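Local coordinates for protein 2-c-methyl-d-erythritol 4-phosphate cytidylyltransferase (Streptococcus pneumoniae, PDB 2VSH) that catalyses transfer of the cytidylyl group of CTP to D-ribitol 5-phosphate, making CDP-ribitol for teichoic acid precursors, at residues Thr139-Val144 and Gln167-Gln172; Thr120-Gln125 and Leu210-Tyr215; Lys49-Val54 and Ile78-Gly83; Asp107-His112 and Phe174-Phe179. All blocks are in the same frame, centred on the assembly; numbering follows the deposited sequence.

Interaction 1: residues Thr139-Val144 and Gln167-Gln172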
loop_
_atom_site.group_PDB
_atom_site.type_symbol
_atom_site.label_atom_id
_atom_site.label_comp_id
_atom_site.label_asym_id
_atom_site.label_seq_id
_atom_site.Cartn_x
_atom_site.Cartn_y
_atom_site.Cartn_z
ATOM N N THR A 139 15.202 -3.237 -2.587
ATOM C CA THR A 139 14.987 -2.047 -1.769
ATOM C C THR A 139 13.581 -2.062 -1.208
ATOM O O THR A 139 12.588 -2.081 -1.955
ATOM C CB THR A 139 15.259 -0.751 -2.541
ATOM O OG1 THR A 139 16.499 -0.854 -3.238
ATOM C CG2 THR A 139 15.377 0.410 -1.597
ATOM N N VAL A 140 13.498 -2.035 0.117
ATOM C CA VAL A 140 12.226 -2.136 0.807
ATOM C C VAL A 140 12.096 -1.121 1.944
ATOM O O VAL A 140 13.095 -0.575 2.418
ATOM C CB VAL A 140 11.997 -3.563 1.380
ATOM C CG1 VAL A 140 12.152 -4.634 0.289
ATOM C CG2 VAL A 140 12.972 -3.848 2.543
ATOM N N VAL A 141 10.857 -0.898 2.370
ATOM C CA VAL A 141 10.540 -0.174 3.600
ATOM C C VAL A 141 9.604 -1.051 4.438
ATOM O O VAL A 141 8.970 -1.968 3.909
ATOM C CB VAL A 141 9.857 1.204 3.325
ATOM C CG1 VAL A 141 10.850 2.189 2.749
ATOM C CG2 VAL A 141 8.641 1.067 2.421
ATOM N N GLU A 142 9.511 -0.780 5.734
ATOM C CA GLU A 142 8.519 -1.469 6.559
ATOM C C GLU A 142 7.118 -1.228 6.021
ATOM O O GLU A 142 6.752 -0.092 5.714
ATOM C CB GLU A 142 8.596 -1.019 8.014
ATOM C CG GLU A 142 9.870 -1.447 8.718
ATOM C CD GLU A 142 9.915 -1.037 10.178
ATOM O OE1 GLU A 142 8.878 -0.578 10.722
ATOM O OE2 GLU A 142 11.001 -1.180 10.788
ATOM N N ALA A 143 6.342 -2.305 5.903
ATOM C CA ALA A 143 4.954 -2.219 5.460
ATOM C C ALA A 143 4.130 -1.517 6.529
ATOM O O ALA A 143 4.260 -1.824 7.715
ATOM C CB ALA A 143 4.403 -3.601 5.164
ATOM N N VAL A 144 3.312 -0.555 6.108
ATOM C CA VAL A 144 2.472 0.216 7.029
ATOM C C VAL A 144 0.990 -0.098 6.793
ATOM O O VAL A 144 0.154 0.094 7.679
ATOM C CB VAL A 144 2.764 1.741 6.926
ATOM C CG1 VAL A 144 1.762 2.562 7.739
ATOM C CG2 VAL A 144 4.178 2.041 7.401
ATOM N N GLN A 167 7.190 -3.275 2.367
ATOM C CA GLN A 167 6.736 -2.808 1.063
ATOM C C GLN A 167 7.934 -2.813 0.110
ATOM O O GLN A 167 8.981 -2.206 0.394
ATOM C CB GLN A 167 6.130 -1.404 1.154
ATOM C CG GLN A 167 5.844 -0.754 -0.197
ATOM C CD GLN A 167 5.672 0.754 -0.106
ATOM O OE1 GLN A 167 6.503 1.522 -0.606
ATOM N NE2 GLN A 167 4.597 1.186 0.537
ATOM N N GLY A 168 7.781 -3.525 -1.003
ATOM C CA GLY A 168 8.832 -3.648 -1.998
ATOM C C GLY A 168 8.911 -2.396 -2.830
ATOM O O GLY A 168 7.899 -1.899 -3.307
ATOM N N GLN A 169 10.127 -1.888 -3.006
ATOM C CA GLN A 169 10.358 -0.741 -3.860
ATOM C C GLN A 169 11.387 -1.141 -4.899
ATOM O O GLN A 169 11.632 -2.323 -5.095
ATOM C CB GLN A 169 10.856 0.451 -3.042
ATOM C CG GLN A 169 9.960 0.847 -1.863
ATOM C CD GLN A 169 10.451 2.116 -1.160
ATOM O OE1 GLN A 169 11.656 2.376 -1.072
ATOM N NE2 GLN A 169 9.510 2.918 -0.675
ATOM N N THR A 170 11.971 -0.158 -5.577
ATOM C CA THR A 170 13.196 -0.377 -6.337
ATOM C C THR A 170 14.207 0.685 -5.874
ATOM O O THR A 170 13.796 1.680 -5.286
ATOM C CB THR A 170 12.967 -0.425 -7.877
ATOM O OG1 THR A 170 12.720 0.883 -8.411
ATOM C CG2 THR A 170 11.825 -1.394 -8.255
ATOM N N PRO A 171 15.519 0.496 -6.147
ATOM C CA PRO A 171 16.217 -0.549 -6.932
ATOM C C PRO A 171 16.097 -2.026 -6.535
ATOM O O PRO A 171 15.796 -2.377 -5.392
ATOM C CB PRO A 171 17.694 -0.109 -6.884
ATOM C CG PRO A 171 17.662 1.334 -6.650
ATOM C CD PRO A 171 16.465 1.538 -5.710
ATOM N N GLN A 172 16.323 -2.868 -7.535
ATOM C CA GLN A 172 16.590 -4.278 -7.369
ATOM C C GLN A 172 17.882 -4.535 -8.136
ATOM O O GLN A 172 17.985 -4.224 -9.330
ATOM C CB GLN A 172 15.432 -5.116 -7.914
ATOM C CG GLN A 172 14.115 -4.811 -7.233
ATOM C CD GLN A 172 12.947 -5.682 -7.694
ATOM O OE1 GLN A 172 12.105 -6.063 -6.887
ATOM N NE2 GLN A 172 12.884 -5.981 -8.988
#

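Interaction 2: residues Thr120-Gln125 and Leu210-Tyr215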
loop_
_atom_site.group_PDB
_atom_site.type_symbol
_atom_site.label_atom_id
_atom_site.label_comp_id
_atom_site.label_asym_id
_atom_site.label_seq_id
_atom_site.Cartn_x
_atom_site.Cartn_y
_atom_site.Cartn_z
ATOM N N THR A 120 17.576 8.208 -4.179
ATOM C CA THR A 120 18.696 9.014 -3.733
ATOM C C THR A 120 20.001 8.258 -4.011
ATOM O O THR A 120 19.995 7.042 -4.216
ATOM C CB THR A 120 18.595 9.294 -2.216
ATOM O OG1 THR A 120 18.676 8.053 -1.500
ATOM C CG2 THR A 120 17.278 10.032 -1.847
ATOM N N LEU A 121 21.121 8.981 -4.017
ATOM C CA LEU A 121 22.438 8.358 -4.172
ATOM C C LEU A 121 22.695 7.373 -3.034
ATOM O O LEU A 121 23.351 6.358 -3.214
ATOM C CB LEU A 121 23.543 9.433 -4.198
ATOM C CG LEU A 121 23.639 10.223 -5.514
ATOM C CD1 LEU A 121 24.587 11.418 -5.362
ATOM C CD2 LEU A 121 24.081 9.320 -6.654
ATOM N N ARG A 122 22.179 7.683 -1.852
ATOM C CA ARG A 122 22.383 6.797 -0.708
ATOM C C ARG A 122 21.796 5.412 -1.017
ATOM O O ARG A 122 22.424 4.396 -0.751
ATOM C CB ARG A 122 21.756 7.402 0.542
ATOM C CG ARG A 122 22.217 6.787 1.878
ATOM C CD ARG A 122 21.455 5.508 2.210
ATOM N NE ARG A 122 20.007 5.717 2.326
ATOM C CZ ARG A 122 19.092 4.767 2.132
ATOM N NH1 ARG A 122 19.461 3.529 1.799
ATOM N NH2 ARG A 122 17.802 5.061 2.249
ATOM N N MET A 123 20.589 5.389 -1.589
ATOM C CA MET A 123 19.911 4.148 -1.971
ATOM C C MET A 123 20.679 3.391 -3.053
ATOM O O MET A 123 20.907 2.187 -2.917
ATOM C CB MET A 123 18.497 4.453 -2.476
ATOM C CG MET A 123 17.533 4.866 -1.365
ATOM S SD MET A 123 15.993 5.496 -2.055
ATOM C CE MET A 123 15.417 6.334 -0.641
ATOM N N ILE A 124 21.081 4.108 -4.107
ATOM C CA ILE A 124 21.906 3.554 -5.190
ATOM C C ILE A 124 23.195 2.965 -4.632
ATOM O O ILE A 124 23.568 1.857 -4.975
ATOM C CB ILE A 124 22.268 4.633 -6.221
ATOM C CG1 ILE A 124 21.006 5.103 -6.941
ATOM C CG2 ILE A 124 23.345 4.123 -7.219
ATOM C CD1 ILE A 124 21.113 6.495 -7.530
ATOM N N GLN A 125 23.871 3.732 -3.783
ATOM C CA GLN A 125 25.122 3.302 -3.199
ATOM C C GLN A 125 24.978 2.079 -2.279
ATOM O O GLN A 125 25.794 1.172 -2.336
ATOM C CB GLN A 125 25.809 4.481 -2.502
ATOM C CG GLN A 125 26.445 5.444 -3.520
ATOM C CD GLN A 125 26.951 6.727 -2.901
ATOM O OE1 GLN A 125 26.956 6.894 -1.678
ATOM N NE2 GLN A 125 27.361 7.664 -3.758
ATOM N N LEU A 210 18.179 -7.139 2.048
ATOM C CA LEU A 210 17.277 -5.997 2.084
ATOM C C LEU A 210 18.098 -4.700 2.077
ATOM O O LEU A 210 19.027 -4.554 2.865
ATOM C CB LEU A 210 16.382 -6.048 3.339
ATOM C CG LEU A 210 15.526 -7.311 3.527
ATOM C CD1 LEU A 210 14.677 -7.223 4.807
ATOM C CD2 LEU A 210 14.653 -7.583 2.313
ATOM N N ALA A 211 17.759 -3.773 1.179
ATOM C CA ALA A 211 18.292 -2.405 1.245
ATOM C C ALA A 211 17.185 -1.481 1.731
ATOM O O ALA A 211 16.010 -1.704 1.460
ATOM C CB ALA A 211 18.825 -1.946 -0.114
ATOM N N LYS A 212 17.580 -0.446 2.461
ATOM C CA LYS A 212 16.648 0.489 3.065
ATOM C C LYS A 212 16.157 1.441 1.992
ATOM O O LYS A 212 16.941 2.173 1.384
ATOM C CB LYS A 212 17.342 1.225 4.232
ATOM C CG LYS A 212 16.578 2.393 4.854
ATOM C CD LYS A 212 17.383 3.011 6.018
ATOM C CE LYS A 212 17.229 4.543 6.117
ATOM N NZ LYS A 212 15.810 4.979 6.258
ATOM N N GLY A 213 14.854 1.387 1.738
ATOM C CA GLY A 213 14.190 2.329 0.850
ATOM C C GLY A 213 13.860 3.599 1.596
ATOM O O GLY A 213 14.505 3.927 2.590
ATOM N N GLU A 214 12.862 4.328 1.106
ATOM C CA GLU A 214 12.385 5.533 1.770
ATOM C C GLU A 214 10.902 5.655 1.484
ATOM O O GLU A 214 10.447 5.291 0.395
ATOM C CB GLU A 214 13.120 6.755 1.214
ATOM C CG GLU A 214 13.439 7.818 2.225
ATOM C CD GLU A 214 14.544 7.417 3.176
ATOM O OE1 GLU A 214 14.238 7.229 4.366
ATOM O OE2 GLU A 214 15.709 7.284 2.743
ATOM N N TYR A 215 10.138 6.160 2.451
ATOM C CA TYR A 215 8.709 6.355 2.224
ATOM C C TYR A 215 8.453 7.356 1.097
ATOM O O TYR A 215 7.467 7.250 0.368
ATOM C CB TYR A 215 7.989 6.709 3.535
ATOM C CG TYR A 215 7.934 5.491 4.421
ATOM C CD1 TYR A 215 8.692 5.409 5.586
ATOM C CD2 TYR A 215 7.181 4.380 4.045
ATOM C CE1 TYR A 215 8.664 4.253 6.383
ATOM C CE2 TYR A 215 7.149 3.229 4.828
ATOM C CZ TYR A 215 7.884 3.170 5.985
ATOM O OH TYR A 215 7.838 2.014 6.738
HETATM O O HOH W 1 18.099 8.255 1.055
#

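Interaction 3: residues Lys49-Val54 and Ile78-Gly83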
loop_
_atom_site.group_PDB
_atom_site.type_symbol
_atom_site.label_atom_id
_atom_site.label_comp_id
_atom_site.label_asym_id
_atom_site.label_seq_id
_atom_site.Cartn_x
_atom_site.Cartn_y
_atom_site.Cartn_z
ATOM N N LYS A 49 27.243 2.918 -17.487
ATOM C CA LYS A 49 26.226 3.444 -18.411
ATOM C C LYS A 49 24.891 3.405 -17.725
ATOM O O LYS A 49 24.683 2.599 -16.830
ATOM C CB LYS A 49 26.128 2.600 -19.690
ATOM C CG LYS A 49 27.319 2.665 -20.618
ATOM C CD LYS A 49 27.534 4.057 -21.169
ATOM C CE LYS A 49 28.537 4.051 -22.304
ATOM N NZ LYS A 49 29.257 5.347 -22.368
ATOM N N ILE A 50 23.973 4.247 -18.195
ATOM C CA ILE A 50 22.590 4.235 -17.753
ATOM C C ILE A 50 21.744 3.740 -18.916
ATOM O O ILE A 50 21.643 4.403 -19.947
ATOM C CB ILE A 50 22.125 5.647 -17.309
ATOM C CG1 ILE A 50 22.955 6.084 -16.101
ATOM C CG2 ILE A 50 20.653 5.614 -16.945
ATOM C CD1 ILE A 50 23.047 7.589 -15.936
ATOM N N VAL A 51 21.200 2.540 -18.761
ATOM C CA VAL A 51 20.528 1.861 -19.861
ATOM C C VAL A 51 19.036 1.926 -19.572
ATOM O O VAL A 51 18.579 1.455 -18.530
ATOM C CB VAL A 51 20.994 0.386 -20.025
ATOM C CG1 VAL A 51 20.399 -0.221 -21.287
ATOM C CG2 VAL A 51 22.531 0.299 -20.049
ATOM N N VAL A 52 18.299 2.553 -20.484
ATOM C CA VAL A 52 16.870 2.803 -20.296
ATOM C C VAL A 52 16.035 1.957 -21.263
ATOM O O VAL A 52 16.154 2.087 -22.484
ATOM C CB VAL A 52 16.519 4.300 -20.513
ATOM C CG1 VAL A 52 15.137 4.618 -19.924
ATOM C CG2 VAL A 52 17.584 5.215 -19.893
ATOM N N GLY A 53 15.170 1.116 -20.703
ATOM C CA GLY A 53 14.281 0.271 -21.495
ATOM C C GLY A 53 12.960 0.976 -21.715
ATOM O O GLY A 53 12.225 1.222 -20.777
ATOM N N VAL A 54 12.661 1.291 -22.964
ATOM C CA VAL A 54 11.437 2.012 -23.319
ATOM C C VAL A 54 10.648 1.185 -24.334
ATOM O O VAL A 54 11.224 0.417 -25.104
ATOM C CB VAL A 54 11.789 3.429 -23.887
ATOM C CG1 VAL A 54 10.600 4.100 -24.473
ATOM C CG2 VAL A 54 12.360 4.323 -22.787
ATOM N N ILE A 78 22.064 4.968 -22.712
ATOM C CA ILE A 78 21.662 4.104 -23.824
ATOM C C ILE A 78 20.160 3.882 -23.710
ATOM O O ILE A 78 19.686 3.348 -22.710
ATOM C CB ILE A 78 22.438 2.737 -23.835
ATOM C CG1 ILE A 78 23.929 2.962 -24.118
ATOM C CG2 ILE A 78 21.851 1.779 -24.865
ATOM C CD1 ILE A 78 24.846 1.753 -23.774
ATOM N N ILE A 79 19.418 4.347 -24.715
ATOM C CA ILE A 79 18.000 4.005 -24.863
ATOM C C ILE A 79 17.864 2.710 -25.662
ATOM O O ILE A 79 18.436 2.580 -26.749
ATOM C CB ILE A 79 17.184 5.138 -25.558
ATOM C CG1 ILE A 79 17.449 6.502 -24.896
ATOM C CG2 ILE A 79 15.673 4.810 -25.543
ATOM C CD1 ILE A 79 17.000 6.621 -23.412
ATOM N N THR A 80 17.109 1.753 -25.128
ATOM C CA THR A 80 16.876 0.488 -25.839
ATOM C C THR A 80 15.415 0.053 -25.739
ATOM O O THR A 80 14.679 0.523 -24.866
ATOM C CB THR A 80 17.864 -0.638 -25.389
ATOM O OG1 THR A 80 17.861 -1.705 -26.348
ATOM C CG2 THR A 80 17.520 -1.179 -23.990
ATOM N N LYS A 81 14.993 -0.803 -26.665
ATOM C CA LYS A 81 13.638 -1.324 -26.667
ATOM C C LYS A 81 13.398 -2.249 -25.479
ATOM O O LYS A 81 14.097 -3.247 -25.313
ATOM C CB LYS A 81 13.347 -2.053 -27.980
ATOM C CG LYS A 81 11.899 -2.452 -28.155
ATOM C CD LYS A 81 11.663 -3.083 -29.514
ATOM C CE LYS A 81 10.273 -3.704 -29.574
ATOM N NZ LYS A 81 9.949 -4.265 -30.917
ATOM N N GLY A 82 12.423 -1.888 -24.647
ATOM C CA GLY A 82 11.985 -2.740 -23.548
ATOM C C GLY A 82 11.085 -3.873 -24.038
ATOM O O GLY A 82 10.935 -4.099 -25.243
ATOM N N GLY A 83 10.489 -4.591 -23.096
ATOM C CA GLY A 83 9.667 -5.744 -23.426
ATOM C C GLY A 83 8.263 -5.610 -22.886
ATOM O O GLY A 83 7.905 -4.573 -22.320
#

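Interaction 4: residues Asp107-His112 and Phe174-Phe179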
loop_
_atom_site.group_PDB
_atom_site.type_symbol
_atom_site.label_atom_id
_atom_site.label_comp_id
_atom_site.label_asym_id
_atom_site.label_seq_id
_atom_site.Cartn_x
_atom_site.Cartn_y
_atom_site.Cartn_z
ATOM N N ASP A 107 29.774 -8.350 -13.469
ATOM C CA ASP A 107 29.085 -7.114 -13.866
ATOM C C ASP A 107 27.677 -7.043 -13.272
ATOM O O ASP A 107 26.942 -8.020 -13.310
ATOM C CB ASP A 107 29.010 -6.974 -15.390
ATOM C CG ASP A 107 30.370 -6.803 -16.033
ATOM O OD1 ASP A 107 31.300 -6.296 -15.369
ATOM O OD2 ASP A 107 30.525 -7.205 -17.204
ATOM N N ILE A 108 27.322 -5.880 -12.725
ATOM C CA ILE A 108 26.092 -5.701 -11.958
ATOM C C ILE A 108 25.143 -4.697 -12.646
ATOM O O ILE A 108 25.602 -3.768 -13.311
ATOM C CB ILE A 108 26.453 -5.231 -10.521
ATOM C CG1 ILE A 108 26.910 -6.414 -9.665
ATOM C CG2 ILE A 108 25.280 -4.525 -9.840
ATOM C CD1 ILE A 108 27.792 -5.990 -8.493
ATOM N N VAL A 109 23.830 -4.907 -12.524
ATOM C CA VAL A 109 22.853 -3.921 -12.963
ATOM C C VAL A 109 22.007 -3.476 -11.775
ATOM O O VAL A 109 21.494 -4.309 -11.023
ATOM C CB VAL A 109 21.960 -4.397 -14.169
ATOM C CG1 VAL A 109 21.069 -5.603 -13.804
ATOM C CG2 VAL A 109 21.097 -3.249 -14.708
ATOM N N VAL A 110 21.911 -2.165 -11.594
ATOM C CA VAL A 110 20.994 -1.568 -10.624
ATOM C C VAL A 110 19.702 -1.224 -11.366
ATOM O O VAL A 110 19.636 -0.204 -12.057
ATOM C CB VAL A 110 21.614 -0.300 -9.936
ATOM C CG1 VAL A 110 20.644 0.309 -8.903
ATOM C CG2 VAL A 110 22.940 -0.629 -9.241
ATOM N N THR A 111 18.682 -2.086 -11.244
ATOM C CA THR A 111 17.400 -1.882 -11.912
ATOM C C THR A 111 16.463 -1.008 -11.081
ATOM O O THR A 111 16.431 -1.111 -9.855
ATOM C CB THR A 111 16.670 -3.218 -12.296
ATOM O OG1 THR A 111 16.180 -3.872 -11.115
ATOM C CG2 THR A 111 17.595 -4.156 -13.085
ATOM N N HIS A 112 15.708 -0.132 -11.756
ATOM C CA HIS A 112 14.903 0.862 -11.056
ATOM C C HIS A 112 13.763 1.355 -11.949
ATOM O O HIS A 112 13.961 1.564 -13.150
ATOM C CB HIS A 112 15.795 2.046 -10.611
ATOM C CG HIS A 112 15.088 3.050 -9.753
ATOM N ND1 HIS A 112 14.660 2.765 -8.474
ATOM C CD2 HIS A 112 14.720 4.333 -9.999
ATOM C CE1 HIS A 112 14.075 3.837 -7.961
ATOM N NE2 HIS A 112 14.083 4.796 -8.871
ATOM N N PHE A 174 21.543 -6.855 -8.987
ATOM C CA PHE A 174 22.049 -8.205 -9.158
ATOM C C PHE A 174 23.042 -8.290 -10.319
ATOM O O PHE A 174 23.103 -7.399 -11.157
ATOM C CB PHE A 174 20.867 -9.196 -9.354
ATOM C CG PHE A 174 19.769 -8.677 -10.244
ATOM C CD1 PHE A 174 19.957 -8.564 -11.616
ATOM C CD2 PHE A 174 18.540 -8.305 -9.708
ATOM C CE1 PHE A 174 18.938 -8.067 -12.432
ATOM C CE2 PHE A 174 17.525 -7.820 -10.517
ATOM C CZ PHE A 174 17.727 -7.697 -11.881
ATOM N N ARG A 175 23.806 -9.377 -10.367
ATOM C CA ARG A 175 24.729 -9.624 -11.479
ATOM C C ARG A 175 23.910 -9.918 -12.719
ATOM O O ARG A 175 22.931 -10.668 -12.662
ATOM C CB ARG A 175 25.680 -10.775 -11.145
ATOM C CG ARG A 175 26.752 -10.386 -10.126
ATOM C CD ARG A 175 27.301 -11.562 -9.324
ATOM N NE ARG A 175 28.020 -11.015 -8.174
ATOM C CZ ARG A 175 27.480 -10.727 -6.986
ATOM N NH1 ARG A 175 26.201 -10.962 -6.726
ATOM N NH2 ARG A 175 28.236 -10.196 -6.045
ATOM N N CYS A 176 24.272 -9.269 -13.823
ATOM C CA CYS A 176 23.562 -9.416 -15.096
ATOM C C CYS A 176 23.478 -10.876 -15.529
ATOM O O CYS A 176 22.409 -11.330 -15.899
ATOM C CB CYS A 176 24.280 -8.624 -16.188
ATOM S SG CYS A 176 24.326 -6.830 -15.929
ATOM N N LYS A 177 24.611 -11.591 -15.481
ATOM C CA LYS A 177 24.680 -13.012 -15.864
ATOM C C LYS A 177 23.757 -13.855 -14.995
ATOM O O LYS A 177 23.043 -14.728 -15.520
ATOM C CB LYS A 177 26.121 -13.544 -15.777
ATOM C CG LYS A 177 26.353 -14.930 -16.408
ATOM C CD LYS A 177 27.755 -15.466 -16.076
ATOM C CE LYS A 177 28.044 -16.867 -16.678
ATOM N NZ LYS A 177 27.147 -17.972 -16.207
ATOM N N ASP A 178 23.753 -13.572 -13.685
ATOM C CA ASP A 178 22.902 -14.280 -12.740
ATOM C C ASP A 178 21.425 -14.159 -13.098
ATOM O O ASP A 178 20.711 -15.167 -13.112
ATOM C CB ASP A 178 23.122 -13.795 -11.311
ATOM C CG ASP A 178 24.378 -14.373 -10.680
ATOM O OD1 ASP A 178 25.159 -15.055 -11.389
ATOM O OD2 ASP A 178 24.574 -14.136 -9.478
ATOM N N PHE A 179 20.963 -12.944 -13.390
ATOM C CA PHE A 179 19.579 -12.771 -13.822
ATOM C C PHE A 179 19.293 -13.550 -15.109
ATOM O O PHE A 179 18.262 -14.210 -15.209
ATOM C CB PHE A 179 19.218 -11.295 -14.015
ATOM C CG PHE A 179 17.834 -11.085 -14.558
ATOM C CD1 PHE A 179 17.608 -11.081 -15.936
ATOM C CD2 PHE A 179 16.750 -10.910 -13.695
ATOM C CE1 PHE A 179 16.332 -10.889 -16.452
ATOM C CE2 PHE A 179 15.466 -10.715 -14.201
ATOM C CZ PHE A 179 15.254 -10.715 -15.578
HETATM O O HOH W 2 26.970 -10.294 -14.895
#

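Interaction 1: residues Thr139-Val144 and Gln167-Gln172
Thr139 opens the contact with a double grip. Its first torsion (chi1 -47°) sets OG1 beside its own N, so both donate to one acceptor: Thr139 N lies nearly along the C=O axis of Pro171 O, at 3.0 Å, while Thr139 OG1 reaches Pro171 O from above the carbonyl plane, at 2.7 Å. OG1 is also bonded to Asn127 ND2. The carbonyl of Thr139 takes Gln169 N, again nearly along its axis (2.7 Å from Thr139 O). Between these two exchanges the partner chain turns a corner at Thr170 and passes a cis peptide into Pro171, which breaks strand 165-175 inside the mixed central sheet of this nucleotidyltransferase fold. Thr170 OG1 bonds Asp113 N there, with the nearest side-chain atoms of Thr170 and Arg86, a residue assigned to CTP binding, about 4 Å apart.

Val140 stands opposite Gly168 in a non-hydrogen-bonded antiparallel pair; CG1 lies 4.2 Å from Gly168 CA. Val141 and Gln167 form the hydrogen-bonded pair: Val141 N gives to Gln167 O in its carbonyl plane, and Val141 O takes Gln167 N at 2.7 Å. On the face of Val141, Gln167 runs alongside, its OE1 3.7 Å from Val141 CG2. Gln169 crosses the valine at about a right angle; its NE2 makes a weak bond to Gln167 OE1 and a stronger one to Glu214 O. Past the strand end, Ala143 CB meets the backbone at Gln167 N.

Interaction 2: residues Thr120-Gln125 and Leu210-Tyr215
With CG anti to the backbone N (chi1 -164°) and bends at chi2 and chi3, Arg122 folds its guanidinium to present its NH1/NH2 edge to the end of strand 208-212. Both terminal nitrogens close on one oxygen: Arg122 NH1 meets Lys212 O in the carbonyl plane, on a lone pair, at 2.9 Å, whereas Arg122 NH2 reaches Lys212 O from above that plane at 3.1 Å. Arg122 NH2 also makes a salt bridge to Glu214 OE2, 3.1 Å away, with guanidinium and carboxylate planes 88° apart. Met123 CG lies over one guanidinium face, offset toward the rim. Arg122 NH1 forms a salt bridge to Asp126, the second carboxylate on the group, which should help fix its rotation. Glu214 OE1 holds Lys212 NZ weakly at 3.3 Å, probably easing the closeness of the two cations. Thr120 OG1, at the N-cap, accepts from Met123 N at 3.3 Å, and a water bonded to Thr120 OG1 donates to Glu214 OE2. The contact fastens the first turn of helix 121-133 to strand 208-212, one of the two outermost strands within this chain, where Leu210 makes backbone hydrogen bonds to the second subunit; Ala211 packs on Asn127 and Leu130, and strand 136-142 pairs alongside.

Interaction 3: residues Lys49-Val54 and Ile78-Gly83
Ile79 makes the closest side-chain contact here. Its chi1 (-50°) and chi2 (-64°) curl CD1 back across the strand gap, where Ile79 CD1 settles against Val52, 3.7 Å from Val52 CB and 3.8 Å from Val52 CG2. The other branch, Ile79 CG2, faces Val54 CG2 at 4.3 Å, so the isoleucine lies along Val52 with this second branch loosely against Val54. The face of Val51, Ile78 and Thr80 interlocks more loosely. Val51 CG1 nestles between two methyls of the other strand, Ile78 CG2 at 4.3 Å and Thr80 CG2 at 4.1 Å; the threonine methyl is in the crowded position between its own N and carbonyl carbon. At one end the aliphatic stem of Lys49 crosses Ile78 obliquely, CG against CD1, before its amino group goes off to Glu75 O. Toward the other end Gly53 and Gly82 bring bare backbone together, with 4.3 Å between Gly53 CA and Gly82 CA.

Five nearly straight hydrogen bonds hold this shape in parallel register. Four are ordinary strand bonds; the last, Gly82 N to Val54 O at 2.6 Å, approaches from above the carbonyl plane as the chain swings out toward Gly83, a residue assigned to CTP binding, whose N bonds Ser89 OG. Strands 50-54 and 77-81 are the two arms of a beta-alpha-beta crossover. Its helix 59-69 packs on Val54 and Ile79, helix 33-42 on Ile50 and Val52, and helix 86-100 on Val51 and Thr80, while strand 3-9 pairs with the inner side of 50-54.

Interaction 4: residues Asp107-His112 and Phe174-Phe179
The phenyl ring of Phe174 is met obliquely by two methyls of the neighbouring strand, and the ring of Phe201 meets it with planes at about 25°. Val109 CG1 comes within 3.5 Å of Phe174 CE1, the two side chains lying alongside and pointing the same way; Thr111 CG2 reaches Phe174 CZ at 3.7 Å and crosses at about a right angle. Phe174 CG (chi1 41°) and Val109 CG1 (chi1 64°) both take the crowded position between their backbone N and carbonyl carbon, which turns them onto each other. Cys176 SG adds to this patch, 3.8 Å from Val109 CB. The other flat group, the Arg175 guanidinium, leads away to Glu106 and the carbonyl of His134, while Arg175 CG runs beside Ile108 CG1.

Val109 and Phe174 form a hydrogen-bonded antiparallel pair: Val109 N to Phe174 O is nearly straight at 2.9 Å, the return bond from Phe174 N to Val109 O longer at 3.3 Å. Then strand becomes helix, with Arg175 at the N-cap position. The carbonyl of Asp107, just ahead of strand 108-113, takes Cys176 N at 3.0 Å from Asp107 O, and also a water that accepts from Lys177 N. Strand 108-113 lies between strands 3-9 and 165-175; helix 176-184 leaves the sheet here, with Cys176 and Phe179 against helix 86-100 and Phe174 against helix 197-203.

In the fold
All four contacts reach one mixed sheet. Interactions 1 and 4 are the buried ones and share strand 165-175, interaction 1 spanning its corner at Thr170 and interaction 4 taking its last residues; they meet where Gln172 O bonds Thr111 OG1. Both are antiparallel, but interaction 4 adds aromatic packing and a helix start. Interaction 3, the parallel pairing at the opposite end of the sheet, is mostly aliphatic with straight backbone bonds; its centre is about 23 Å from that of interaction 1. Interaction 2 is partly buried and charged, joining helix to strand through an arginine that holds a backbone carbonyl and a carboxylate. It touches interaction 1 through Gly213 and Tyr215, and interaction 1 is nested in the loop it closes.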